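Probable CoA-transferase alpha subunit (Rhodococcus jostii, PDB 6COJ) probably acts as one subunit of a CoA-transferase-family enzyme that binds a coenzyme A thioester of a spirocyclic lactone acid. Local coordinates at residues 66-78 with 89-101. The protein carries 1 engineered substitution. Residues are numbered along the deposited sequence; the frame is centred on the assembly and turned at random.
With F8G (S-{(3R,5R,9R)-1-[(2R,3S,4R,5R)-5-(6-amino-9H-purin-9-yl)-4-hydroxy-3-(phosphonooxy)tetrahydrofuran-2-yl]-3,5,9-trihydroxy-8,8-dimethyl-3,5-dioxido-10,14-dioxo-2,4,6-trioxa-11,15-diaza-3lambda~5~,5lambda~5~-diphosphaheptadecan-17-yl} (5R,10R)-7-hydroxy-10-methyl-2-oxo-1-oxaspiro[4.5]dec-6-ene-6-carbothioate (non-preferred name)), chain E.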
ATOM      1  N   THR A  66       6.668   7.092 -16.210  1.00 13.79           N
ATOM      2  CA  THR A  66       5.237   7.319 -16.388  1.00 13.79           C
ATOM      3  C   THR A  66       4.530   6.028 -16.773  1.00 14.32           C
ATOM      4  O   THR A  66       5.135   5.112 -17.333  1.00 15.26           O
ATOM      5  CB  THR A  66       4.999   8.383 -17.470  1.00 17.79           C
ATOM      6  OG1 THR A  66       3.604   8.721 -17.503  1.00 20.19           O
ATOM      7  CG2 THR A  66       5.445   7.878 -18.850  1.00 19.55           C
ATOM      8  N   TYR A  67       3.240   5.973 -16.452  1.00 13.11           N
ATOM      9  CA  TYR A  67       2.308   5.083 -17.135  1.00 13.23           C
ATOM     10  C   TYR A  67       1.823   5.879 -18.333  1.00 14.52           C
ATOM     11  O   TYR A  67       0.928   6.718 -18.215  1.00 14.73           O
ATOM     12  CB  TYR A  67       1.159   4.716 -16.209  1.00 13.67           C
ATOM     13  CG  TYR A  67       1.517   3.731 -15.119  1.00 12.16           C
ATOM     14  CD1 TYR A  67       1.908   2.426 -15.431  1.00 13.27           C
ATOM     15  CD2 TYR A  67       1.447   4.093 -13.774  1.00 12.18           C
ATOM     16  CE1 TYR A  67       2.201   1.503 -14.419  1.00 12.64           C
ATOM     17  CE2 TYR A  67       1.729   3.176 -12.762  1.00 11.70           C
ATOM     18  CZ  TYR A  67       2.108   1.887 -13.094  1.00 12.30           C
ATOM     19  OH  TYR A  67       2.368   0.993 -12.071  1.00 13.34           O
ATOM     20  N   GLY A  68       2.442   5.638 -19.488  1.00 13.41           N
ATOM     21  CA  GLY A  68       2.433   6.628 -20.556  1.00 13.81           C
ATOM     22  C   GLY A  68       1.125   6.760 -21.318  1.00 14.18           C
ATOM     23  O   GLY A  68       0.393   5.799 -21.549  1.00 14.14           O
ATOM     24  N   GLY A  69       0.878   7.993 -21.755  1.00 14.91           N
ATOM     25  CA  GLY A  69      -0.217   8.328 -22.635  1.00 15.60           C
ATOM     26  C   GLY A  69       0.170   9.504 -23.510  1.00 14.23           C
ATOM     27  O   GLY A  69       1.322   9.629 -23.938  1.00 15.67           O
ATOM     28  N   PRO A  70      -0.781  10.403 -23.781  1.00 14.11           N
ATOM     29  CA  PRO A  70      -0.473  11.566 -24.632  1.00 16.12           C
ATOM     30  C   PRO A  70       0.465  12.567 -23.980  1.00 14.97           C
ATOM     31  O   PRO A  70       0.981  13.450 -24.684  1.00 18.20           O
ATOM     32  CB  PRO A  70      -1.850  12.180 -24.901  1.00 17.50           C
ATOM     33  CG  PRO A  70      -2.674  11.782 -23.678  1.00 16.59           C
ATOM     34  CD  PRO A  70      -2.185  10.391 -23.330  1.00 17.22           C
ATOM     35  N   ASP A  71       0.671  12.480 -22.664  1.00 16.33           N
ATOM     36  CA  ASP A  71       1.726  13.254 -22.018  1.00 16.00           C
ATOM     37  C   ASP A  71       3.081  12.928 -22.630  1.00 18.00           C
ATOM     38  O   ASP A  71       3.827  13.826 -23.052  1.00 18.12           O
ATOM     39  CB  ASP A  71       1.736  12.976 -20.504  1.00 15.13           C
ATOM     40  CG  ASP A  71       1.898  11.490 -20.145  1.00 16.61           C
ATOM     41  OD1 ASP A  71       1.344  10.609 -20.838  1.00 17.74           O
ATOM     42  OD2 ASP A  71       2.596  11.214 -19.141  1.00 17.32           O
ATOM     43  N   LEU A  72       3.405  11.639 -22.701  1.00 16.95           N
ATOM     44  CA  LEU A  72       4.671  11.218 -23.284  1.00 16.41           C
ATOM     45  C   LEU A  72       4.706  11.504 -24.779  1.00 18.98           C
ATOM     46  O   LEU A  72       5.746  11.907 -25.310  1.00 17.94           O
ATOM     47  CB  LEU A  72       4.891   9.730 -22.996  1.00 17.06           C
ATOM     48  CG  LEU A  72       6.240   9.145 -23.408  1.00 17.42           C
ATOM     49  CD1 LEU A  72       7.386   9.927 -22.779  1.00 20.42           C
ATOM     50  CD2 LEU A  72       6.314   7.672 -23.022  1.00 20.63           C
ATOM     51  N   GLY A  73       3.578  11.320 -25.471  1.00 15.88           N
ATOM     52  CA  GLY A  73       3.529  11.655 -26.886  1.00 17.55           C
ATOM     53  C   GLY A  73       3.856  13.111 -27.151  1.00 20.06           C
ATOM     54  O   GLY A  73       4.678  13.431 -28.017  1.00 18.37           O
ATOM     55  N   LEU A  74       3.225  14.021 -26.404  1.00 17.66           N
ATOM     56  CA  LEU A  74       3.506  15.438 -26.618  1.00 16.99           C
ATOM     57  C   LEU A  74       4.968  15.763 -26.328  1.00 17.07           C
ATOM     58  O   LEU A  74       5.610  16.501 -27.081  1.00 16.81           O
ATOM     59  CB  LEU A  74       2.573  16.302 -25.770  1.00 18.33           C
ATOM     60  CG  LEU A  74       1.142  16.464 -26.285  1.00 18.38           C
ATOM     61  CD1 LEU A  74       0.301  17.201 -25.248  1.00 21.92           C
ATOM     62  CD2 LEU A  74       1.096  17.191 -27.639  1.00 19.80           C
ATOM     63  N   LEU A  75       5.526  15.203 -25.250  1.00 16.24           N
ATOM     64  CA  LEU A  75       6.936  15.451 -24.968  1.00 15.75           C
ATOM     65  C   LEU A  75       7.827  14.928 -26.093  1.00 17.67           C
ATOM     66  O   LEU A  75       8.812  15.575 -26.472  1.00 18.55           O
ATOM     67  CB  LEU A  75       7.312  14.826 -23.621  1.00 16.04           C
ATOM     68  CG  LEU A  75       6.660  15.516 -22.421  1.00 16.75           C
ATOM     69  CD1 LEU A  75       6.918  14.705 -21.155  1.00 19.61           C
ATOM     70  CD2 LEU A  75       7.159  16.944 -22.250  1.00 19.65           C
ATOM     71  N   CYS A  76       7.477  13.771 -26.663  1.00 17.93           N
ATOM     72  CA  CYS A  76       8.249  13.237 -27.781  1.00 19.14           C
ATOM     73  C   CYS A  76       8.117  14.114 -29.013  1.00 19.59           C
ATOM     74  O   CYS A  76       9.081  14.268 -29.776  1.00 20.46           O
ATOM     75  CB  CYS A  76       7.805  11.811 -28.096  1.00 18.18           C
ATOM     76  SG  CYS A  76       8.372  10.581 -26.903  1.00 19.16           S
ATOM     77  N   SER A  77       6.930  14.688 -29.237  1.00 19.22           N
ATOM     78  CA  SER A  77       6.752  15.564 -30.389  1.00 19.75           C
ATOM     79  C   SER A  77       7.688  16.764 -30.347  1.00 22.79           C
ATOM     80  O   SER A  77       8.007  17.326 -31.401  1.00 22.95           O
ATOM     81  CB  SER A  77       5.298  16.035 -30.518  1.00 24.68           C
ATOM     82  OG  SER A  77       4.990  17.099 -29.624  1.00 21.55           O
ATOM     83  N   ALA A  78       8.147  17.159 -29.162  1.00 19.93           N
ATOM     84  CA  ALA A  78       9.047  18.293 -29.017  1.00 20.60           C
ATOM     85  C   ALA A  78      10.482  17.864 -28.762  1.00 19.15           C
ATOM     86  O   ALA A  78      11.324  18.713 -28.438  1.00 21.11           O
ATOM     87  CB  ALA A  78       8.549  19.219 -27.903  1.00 24.85           C
ATOM     88  N   VAL A  89       2.556   2.455 -22.951  1.00 14.98           N
ATOM     89  CA  VAL A  89       2.090   3.729 -23.491  1.00 15.48           C
ATOM     90  C   VAL A  89       0.785   3.453 -24.221  1.00 15.19           C
ATOM     91  O   VAL A  89       0.748   2.620 -25.134  1.00 15.67           O
ATOM     92  CB  VAL A  89       3.109   4.391 -24.439  1.00 14.62           C
ATOM     93  CG1 VAL A  89       2.547   5.724 -24.950  1.00 16.06           C
ATOM     94  CG2 VAL A  89       4.447   4.600 -23.723  1.00 15.51           C
ATOM     95  N   SER A  90      -0.292   4.119 -23.801  1.00 15.45           N
ATOM     96  CA  SER A  90      -1.593   3.864 -24.405  1.00 14.86           C
ATOM     97  C   SER A  90      -2.435   5.126 -24.374  1.00 15.91           C
ATOM     98  O   SER A  90      -2.382   5.895 -23.408  1.00 16.39           O
ATOM     99  CB  SER A  90      -2.352   2.763 -23.655  1.00 16.46           C
ATOM    100  OG  SER A  90      -3.603   2.507 -24.279  1.00 18.39           O
ATOM    101  N   LEU A  91      -3.209   5.325 -25.445  1.00 15.46           N
ATOM    102  CA  LEU A  91      -4.234   6.358 -25.484  1.00 15.79           C
ATOM    103  C   LEU A  91      -5.577   5.878 -24.938  1.00 17.33           C
ATOM    104  O   LEU A  91      -6.516   6.674 -24.867  1.00 17.26           O
ATOM    105  CB  LEU A  91      -4.395   6.894 -26.911  1.00 18.04           C
ATOM    106  CG  LEU A  91      -3.158   7.560 -27.532  1.00 20.15           C
ATOM    107  CD1 LEU A  91      -3.458   8.055 -28.942  1.00 24.47           C
ATOM    108  CD2 LEU A  91      -2.662   8.709 -26.664  1.00 23.05           C
ATOM    109  N   ASP A  92      -5.692   4.594 -24.584  1.00 16.02           N
ATOM    110  CA  ASP A  92      -6.889   3.995 -23.983  1.00 16.11           C
ATOM    111  C   ASP A  92      -8.054   3.821 -24.956  1.00 23.99           C
ATOM    112  O   ASP A  92      -8.822   2.862 -24.839  1.00 36.30           O
ATOM    113  CB  ASP A  92      -7.307   4.710 -22.693  1.00 17.90           C
ATOM    114  CG  ASP A  92      -6.453   4.302 -21.511  1.00 17.06           C
ATOM    115  OD1 ASP A  92      -6.201   3.086 -21.358  1.00 17.53           O
ATOM    116  OD2 ASP A  92      -6.012   5.183 -20.745  1.00 18.10           O
ATOM    117  N   SER A  93      -8.190   4.728 -25.920  1.00 25.03           N
ATOM    118  CA  SER A  93      -9.139   4.596 -27.013  1.00 26.00           C
ATOM    119  C   SER A  93      -8.368   4.504 -28.320  1.00 24.33           C
ATOM    120  O   SER A  93      -7.176   4.821 -28.380  1.00 27.34           O
ATOM    121  CB  SER A  93     -10.072   5.811 -27.100  1.00 35.70           C
ATOM    122  OG  SER A  93     -10.381   6.327 -25.822  1.00 37.84           O
ATOM    123  N   ALA A  94      -9.062   4.081 -29.375  1.00 28.90           N
ATOM    124  CA  ALA A  94      -8.465   4.026 -30.709  1.00 27.75           C
ATOM    125  C   ALA A  94      -7.885   5.398 -31.051  1.00 36.48           C
ATOM    126  O   ALA A  94      -8.500   6.416 -30.756  1.00 33.42           O
ATOM    127  CB  ALA A  94      -9.502   3.611 -31.731  1.00 29.50           C
ATOM    128  N   PRO A  95      -6.704   5.435 -31.685  1.00 27.09           N
ATOM    129  CA  PRO A  95      -5.950   4.315 -32.258  1.00 30.21           C
ATOM    130  C   PRO A  95      -5.058   3.585 -31.264  1.00 25.13           C
ATOM    131  O   PRO A  95      -4.193   2.829 -31.709  1.00 27.04           O
ATOM    132  CB  PRO A  95      -5.075   5.002 -33.311  1.00 29.41           C
ATOM    133  CG  PRO A  95      -4.811   6.340 -32.725  1.00 29.29           C
ATOM    134  CD  PRO A  95      -6.068   6.730 -31.990  1.00 36.27           C
ATOM    135  N   PHE A  96      -5.255   3.831 -29.962  1.00 21.92           N
ATOM    136  CA  PHE A  96      -4.627   3.082 -28.871  1.00 21.45           C
ATOM    137  C   PHE A  96      -3.143   3.384 -28.707  1.00 23.95           C
ATOM    138  O   PHE A  96      -2.698   3.756 -27.618  1.00 23.11           O
ATOM    139  CB  PHE A  96      -4.880   1.577 -29.008  1.00 24.67           C
ATOM    140  CG  PHE A  96      -6.337   1.212 -28.997  1.00 28.82           C
ATOM    141  CD1 PHE A  96      -7.048   1.194 -27.809  1.00 48.85           C
ATOM    142  CD2 PHE A  96      -6.997   0.900 -30.172  1.00 38.56           C
ATOM    143  CE1 PHE A  96      -8.390   0.866 -27.794  1.00 30.59           C
ATOM    144  CE2 PHE A  96      -8.340   0.571 -30.162  1.00 45.20           C
ATOM    145  CZ  PHE A  96      -9.036   0.556 -28.972  1.00 38.84           C
ATOM    146  N   TYR A  97      -2.361   3.219 -29.766  1.00 19.86           N
ATOM    147  CA  TYR A  97      -0.944   3.519 -29.677  1.00 17.91           C
ATOM    148  C   TYR A  97      -0.753   5.016 -29.866  1.00 19.25           C
ATOM    149  O   TYR A  97      -1.410   5.634 -30.706  1.00 21.70           O
ATOM    150  CB  TYR A  97      -0.182   2.738 -30.749  1.00 20.05           C
ATOM    151  CG  TYR A  97      -0.529   1.256 -30.774  1.00 20.12           C
ATOM    152  CD1 TYR A  97      -0.687   0.534 -29.591  1.00 18.51           C
ATOM    153  CD2 TYR A  97      -0.716   0.589 -31.978  1.00 22.16           C
ATOM    154  CE1 TYR A  97      -1.011  -0.819 -29.612  1.00 20.65           C
ATOM    155  CE2 TYR A  97      -1.045  -0.755 -32.009  1.00 22.82           C
ATOM    156  CZ  TYR A  97      -1.191  -1.453 -30.823  1.00 21.55           C
ATOM    157  OH  TYR A  97      -1.514  -2.799 -30.871  1.00 22.65           O
ATOM    158  N   ASP A  98       0.107   5.615 -29.053  1.00 17.15           N
ATOM    159  CA  ASP A  98       0.387   7.033 -29.243  1.00 15.90           C
ATOM    160  C   ASP A  98       1.330   7.207 -30.426  1.00 17.49           C
ATOM    161  O   ASP A  98       2.426   6.633 -30.423  1.00 19.42           O
ATOM    162  CB  ASP A  98       0.985   7.674 -27.999  1.00 16.99           C
ATOM    163  CG  ASP A  98       1.233   9.160 -28.201  1.00 16.36           C
ATOM    164  OD1 ASP A  98       2.245   9.516 -28.839  1.00 17.21           O
ATOM    165  OD2 ASP A  98       0.397   9.983 -27.770  1.00 19.07           O
ATOM    166  N   PRO A  99       0.957   7.991 -31.438  1.00 19.40           N
ATOM    167  CA  PRO A  99       1.767   8.056 -32.663  1.00 17.92           C
ATOM    168  C   PRO A  99       3.063   8.819 -32.493  1.00 19.44           C
ATOM    169  O   PRO A  99       4.005   8.579 -33.256  1.00 20.55           O
ATOM    170  CB  PRO A  99       0.834   8.755 -33.661  1.00 20.31           C
ATOM    171  CG  PRO A  99      -0.043   9.628 -32.783  1.00 18.91           C
ATOM    172  CD  PRO A  99      -0.262   8.815 -31.517  1.00 20.30           C
ATOM    173  N   TRP A 100       3.147   9.739 -31.530  1.00 18.39           N
ATOM    174  CA  TRP A 100       4.405  10.449 -31.327  1.00 19.54           C
ATOM    175  C   TRP A 100       5.406   9.606 -30.553  1.00 17.55           C
ATOM    176  O   TRP A 100       6.604   9.609 -30.866  1.00 18.96           O
ATOM    177  CB  TRP A 100       4.166  11.791 -30.639  1.00 18.56           C
ATOM    178  CG  TRP A 100       3.770  12.873 -31.589  1.00 17.89           C
ATOM    179  CD1 TRP A 100       2.565  13.511 -31.661  1.00 20.54           C
ATOM    180  CD2 TRP A 100       4.581  13.433 -32.628  1.00 19.61           C
ATOM    181  NE1 TRP A 100       2.578  14.441 -32.675  1.00 20.87           N
ATOM    182  CE2 TRP A 100       3.807  14.414 -33.281  1.00 20.09           C
ATOM    183  CE3 TRP A 100       5.895  13.211 -33.056  1.00 23.14           C
ATOM    184  CZ2 TRP A 100       4.300  15.169 -34.346  1.00 21.19           C
ATOM    185  CZ3 TRP A 100       6.381  13.954 -34.115  1.00 25.80           C
ATOM    186  CH2 TRP A 100       5.590  14.923 -34.746  1.00 24.46           C
ATOM    187  N   PHE A 101       4.941   8.876 -29.541  1.00 17.22           N
ATOM    188  CA  PHE A 101       5.804   7.881 -28.920  1.00 16.11           C
ATOM    189  C   PHE A 101       6.273   6.855 -29.950  1.00 16.91           C
ATOM    190  O   PHE A 101       7.459   6.502 -29.994  1.00 18.39           O
ATOM    191  CB  PHE A 101       5.052   7.220 -27.768  1.00 16.22           C
ATOM    192  CG  PHE A 101       5.788   6.075 -27.141  1.00 16.86           C
ATOM    193  CD1 PHE A 101       6.936   6.295 -26.391  1.00 16.99           C
ATOM    194  CD2 PHE A 101       5.335   4.780 -27.304  1.00 15.46           C
ATOM    195  CE1 PHE A 101       7.612   5.237 -25.806  1.00 18.83           C
ATOM    196  CE2 PHE A 101       6.008   3.712 -26.718  1.00 16.85           C
ATOM    197  CZ  PHE A 101       7.148   3.946 -25.970  1.00 18.01           C
TER
HETATM  198  C4  F8G E 301       4.714  -5.183 -38.844  1.00117.95           C
HETATM  199  C5  F8G E 301       5.642  -6.268 -38.496  1.00116.78           C
HETATM  200  C6  F8G E 301       7.090  -5.955 -38.442  1.00118.50           C
HETATM  201  C8  F8G E 301       3.586  -7.015 -38.499  1.00114.51           C
HETATM  202  N1  F8G E 301       7.505  -4.695 -38.710  1.00119.04           N
HETATM  203  N3  F8G E 301       5.177  -3.938 -39.105  1.00121.48           N
HETATM  204  C1' F8G E 301       2.271  -4.931 -39.114  1.00114.06           C
HETATM  205  C2  F8G E 301       6.601  -3.590 -39.061  1.00120.09           C
HETATM  206  C2' F8G E 301       1.201  -5.660 -39.904  1.00122.67           C
HETATM  207  C3' F8G E 301      -0.048  -4.967 -39.409  1.00126.06           C
HETATM  208  C4' F8G E 301       0.244  -4.747 -37.949  1.00107.28           C
HETATM  209  C5' F8G E 301      -0.228  -5.940 -37.145  1.00 92.19           C
HETATM  210  CAA F8G E 301      -2.778  -6.589 -15.045  1.00 15.57           C
HETATM  211  CAB F8G E 301      -3.049  -6.679 -16.526  1.00 14.67           C
HETATM  212  CAC F8G E 301      -2.954  -5.623 -17.360  1.00 18.36           C
HETATM  213  CAD F8G E 301      -2.934  -4.199 -16.822  1.00 23.89           C
HETATM  214  CAE F8G E 301      -3.113  -4.180 -15.306  1.00 18.29           C
HETATM  215  CAF F8G E 301      -2.243  -5.229 -14.647  1.00 16.21           C
HETATM  216  CAG F8G E 301      -2.804  -5.835 -18.810  1.00 19.53           C
HETATM  217  CAI F8G E 301      -2.804  -2.819 -14.699  1.00 19.33           C
HETATM  218  CAK F8G E 301      -3.944  -3.236 -17.482  1.00 22.63           C
HETATM  219  CAL F8G E 301      -3.165  -2.158 -18.257  1.00 23.78           C
HETATM  220  CAM F8G E 301      -1.732  -2.559 -18.008  1.00 28.26           C
HETATM  221  CAQ F8G E 301      -2.545  -6.991 -21.263  1.00 15.79           C
HETATM  222  CAR F8G E 301      -3.851  -6.580 -21.921  1.00 16.88           C
HETATM  223  CAT F8G E 301      -3.762  -7.020 -24.294  1.00 18.44           C
HETATM  224  CAU F8G E 301      -3.761  -6.382 -25.670  1.00 21.43           C
HETATM  225  CAV F8G E 301      -3.281  -7.311 -26.780  1.00 22.85           C
HETATM  226  CAX F8G E 301      -4.466  -6.793 -28.807  1.00 23.42           C
HETATM  227  CAY F8G E 301      -4.471  -6.160 -30.175  1.00 22.56           C
HETATM  228  CAZ F8G E 301      -4.351  -7.202 -31.294  1.00 23.08           C
HETATM  229  CBA F8G E 301      -4.163  -6.481 -32.620  1.00 24.17           C
HETATM  230  CBM F8G E 301      -3.132  -8.076 -31.039  1.00 23.16           C
HETATM  231  CBN F8G E 301      -5.602  -8.066 -31.404  1.00 25.23           C
HETATM  232  N6  F8G E 301       7.989  -6.918 -38.127  1.00116.58           N
HETATM  233  N7  F8G E 301       4.883  -7.365 -38.298  1.00115.13           N
HETATM  234  N9  F8G E 301       3.496  -5.716 -38.836  1.00115.01           N
HETATM  235  NAS F8G E 301      -3.660  -6.158 -23.288  1.00 16.00           N
HETATM  236  NAW F8G E 301      -3.363  -6.656 -28.079  1.00 20.77           N
HETATM  237  O2' F8G E 301       1.368  -5.501 -41.315  1.00127.87           O
HETATM  238  O3' F8G E 301      -0.134  -3.670 -39.971  1.00149.83           O
HETATM  239  O4' F8G E 301       1.662  -4.638 -37.856  1.00107.48           O
HETATM  240  O5' F8G E 301      -1.649  -6.005 -37.221  1.00 79.92           O
HETATM  241  OAH F8G E 301      -3.372  -7.777 -16.930  1.00 15.22           O
HETATM  242  OAJ F8G E 301      -2.648  -4.861 -19.537  1.00 18.02           O
HETATM  243  OAN F8G E 301      -0.728  -2.059 -18.467  1.00 31.19           O
HETATM  244  OAO F8G E 301      -1.644  -3.677 -17.111  1.00 25.07           O
HETATM  245  OBB F8G E 301      -3.028  -5.643 -32.463  1.00 24.37           O
HETATM  246  OBD F8G E 301      -1.809  -5.541 -34.745  1.00 43.85           O
HETATM  247  OBJ F8G E 301      -3.861  -8.227 -24.118  1.00 17.86           O
HETATM  248  OBK F8G E 301      -5.437  -7.396 -28.374  1.00 25.67           O
HETATM  249  OBL F8G E 301      -5.674  -5.398 -30.356  1.00 26.53           O
HETATM  250  OBO F8G E 301      -1.545  -3.719 -33.100  1.00 28.07           O
HETATM  251  OBP F8G E 301      -3.784  -3.910 -34.201  1.00 27.13           O
HETATM  252  OBQ F8G E 301      -3.907  -6.320 -36.041  1.00 66.89           O
HETATM  253  OBR F8G E 301      -2.022  -7.915 -35.630  1.00 85.92           O
HETATM  254  OCI F8G E 301      -1.131  -1.937 -41.527  1.00173.85           O
HETATM  255  OCJ F8G E 301      -0.623  -4.225 -42.347  1.00168.52           O
HETATM  256  OCK F8G E 301      -2.517  -3.853 -40.767  1.00203.96           O
HETATM  257  PBC F8G E 301      -2.590  -4.654 -33.651  1.00 25.67           P
HETATM  258  PBE F8G E 301      -2.414  -6.481 -35.897  1.00 68.91           P
HETATM  259  PCH F8G E 301      -1.137  -3.407 -41.189  1.00173.84           P
HETATM  260  SAP F8G E 301      -2.822  -7.339 -19.555  1.00 15.75           S
HETATM  261  O   HOH W   1       8.641  11.760 -31.461  1.00 30.72           O
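W100 lies against G73 and S77 of helix 70-77. Its CB rests 3.1 Å from G73 O; CG, turned away from its own carbonyl carbon (chi1 -83°), carries the indole across S77. There S77 CB sits over the face of the five-membered ring, 3.5 Å from its centroid, a CH-pi contact, while CE3 and CZ3 of the six-membered ring pass S77 CA. The small serine lets the broad ring settle close, and its OG bonds back to L74 O. Glycine at 73 leaves room for D98, whose OD1 approaches G73 CA to 3.2 Å. D98 OD1 N-caps helix 99-106, accepting from F101 N through its anti lone pair (2.9 Å); a weak bond from W100 N joins it, and OD2 is held by Y271. Deeper in, L72 CD2 touches both V89 CG2 and F101 CD1 at 3.7 Å, while V89 CG2 covers the face of the F101 ring, branched and aromatic groups filling the buried corner. Just before helix 70-77, S90 N donates to G68 O (2.9 Å), beside the parallel bridge of G68 with V89. Y97 OH donates a very short hydrogen bond to F8G OBO (2.4 Å), a phosphate oxygen at the ring's edge. Helix 70-77 thus packs against the next helix in the parallel alpha/beta fold of a CoA-transferase, beside the CoA-thioester pocket.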